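Local coordinates for transcriptional regulator, MarR family (Methanosarcina mazei, PDB 3S2W), which probably binds DNA through a winged helix-turn-helix domain and regulates transcription, most likely as a dimer, at the interface of chains A and B. Residues are numbered along the deposited sequence; one frame, centred on the assembly and turned at random. Chains: chain A/B, Transcriptional regulator, MarR family.

The interface of chains A and B. Residues chain A 126, 130, 133, 141; chain B 21.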
loop_
_atom_site.group_PDB
_atom_site.type_symbol
_atom_site.label_atom_id
_atom_site.label_comp_id
_atom_site.label_asym_id
_atom_site.label_seq_id
_atom_site.Cartn_x
_atom_site.Cartn_y
_atom_site.Cartn_z
ATOM N N SER A 126 10.649 -1.140 -12.979
ATOM C CA SER A 126 10.474 -0.231 -14.095
ATOM C C SER A 126 9.274 -0.630 -14.907
ATOM O O SER A 126 8.505 0.218 -15.333
ATOM C CB SER A 126 11.720 -0.207 -14.994
ATOM O OG SER A 126 12.806 0.399 -14.321
ATOM N N GLU A 130 6.082 1.579 -15.787
ATOM C CA GLU A 130 5.819 1.747 -17.206
ATOM C C GLU A 130 4.366 1.461 -17.513
ATOM O O GLU A 130 3.722 2.143 -18.314
ATOM C CB GLU A 130 6.680 0.764 -17.995
ATOM C CG GLU A 130 6.352 0.706 -19.471
ATOM C CD GLU A 130 6.646 2.014 -20.200
ATOM O OE1 GLU A 130 6.188 2.157 -21.357
ATOM O OE2 GLU A 130 7.329 2.894 -19.621
ATOM N N PHE A 133 2.405 4.467 -16.133
ATOM C CA PHE A 133 2.547 5.742 -16.842
ATOM C C PHE A 133 1.996 5.736 -18.260
ATOM O O PHE A 133 2.006 6.765 -18.935
ATOM C CB PHE A 133 4.016 6.138 -16.905
ATOM C CG PHE A 133 4.534 6.788 -15.654
ATOM C CD1 PHE A 133 3.748 7.652 -14.922
ATOM C CD2 PHE A 133 5.828 6.553 -15.227
ATOM C CE1 PHE A 133 4.248 8.266 -13.771
ATOM C CE2 PHE A 133 6.321 7.158 -14.086
ATOM C CZ PHE A 133 5.525 8.015 -13.358
ATOM N N ARG A 141 4.851 12.561 -16.623
ATOM C CA ARG A 141 5.480 11.628 -15.709
ATOM C C ARG A 141 6.250 12.407 -14.655
ATOM O O ARG A 141 6.325 12.015 -13.486
ATOM C CB ARG A 141 6.444 10.714 -16.460
ATOM C CG ARG A 141 5.763 9.682 -17.302
ATOM C CD ARG A 141 6.700 9.034 -18.322
ATOM N NE ARG A 141 5.894 8.308 -19.299
ATOM C CZ ARG A 141 6.018 7.017 -19.587
ATOM N NH1 ARG A 141 5.209 6.471 -20.480
ATOM N NH2 ARG A 141 6.952 6.273 -19.001
ATOM N N LYS B 21 10.098 5.689 -13.512
ATOM C CA LYS B 21 9.300 4.478 -13.565
ATOM C C LYS B 21 9.515 3.661 -12.289
ATOM O O LYS B 21 8.567 3.120 -11.725
ATOM C CB LYS B 21 9.636 3.653 -14.808
ATOM C CG LYS B 21 9.257 4.295 -16.131
ATOM C CD LYS B 21 9.866 3.493 -17.291
ATOM C CE LYS B 21 9.691 4.193 -18.636
ATOM N NZ LYS B 21 10.378 3.480 -19.775
#
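In the helical dimerisation region typical of the MarR family, B:Lys21, in the first turn of its helix, lies against A:Glu130 near the end of helix 112-133. The two side chains run side by side and point the same way, and the ammonium NZ of B:Lys21 forms a salt bridge with carboxylate OE2 of A:Glu130 at 3.1 Å. Lysine suits the place because its long stem, extended beyond CG, can run alongside A:Glu130 before delivering its charge. Its CB passes 3.7 Å from the backbone O of A:Ser126, whose small side chain probably allows the close approach. CA of B:Lys21 meets ring carbon CE2 of A:Phe133 at 4.0 Å, while a face of this flat ring packs on CG of A:Arg141. In A:Glu130, CG stands anti to the backbone N (chi1 172°) and a bend at chi2 (65°) helps bring OE2 to the lysine. The same oxygen lies in plane at the guanidinium edge of A:Arg141, fixing its turn through a weak but straight bond from NH2 at 3.5 Å. CB of A:Phe133, over the guanidinium centre, probably limits its tilt. Glutamate thus probably eases the closeness of two cations, NH2 of A:Arg141 and NZ of B:Lys21, 4.5 Å apart. An alanine in place of B:Lys21 would probably take away the salt bridge to A:Glu130 and open a gap beside A:Arg141 NH2. The patch joins B's helix 20-42 to A's helices 112-133 and 138-157, and two-fold symmetry repeats it.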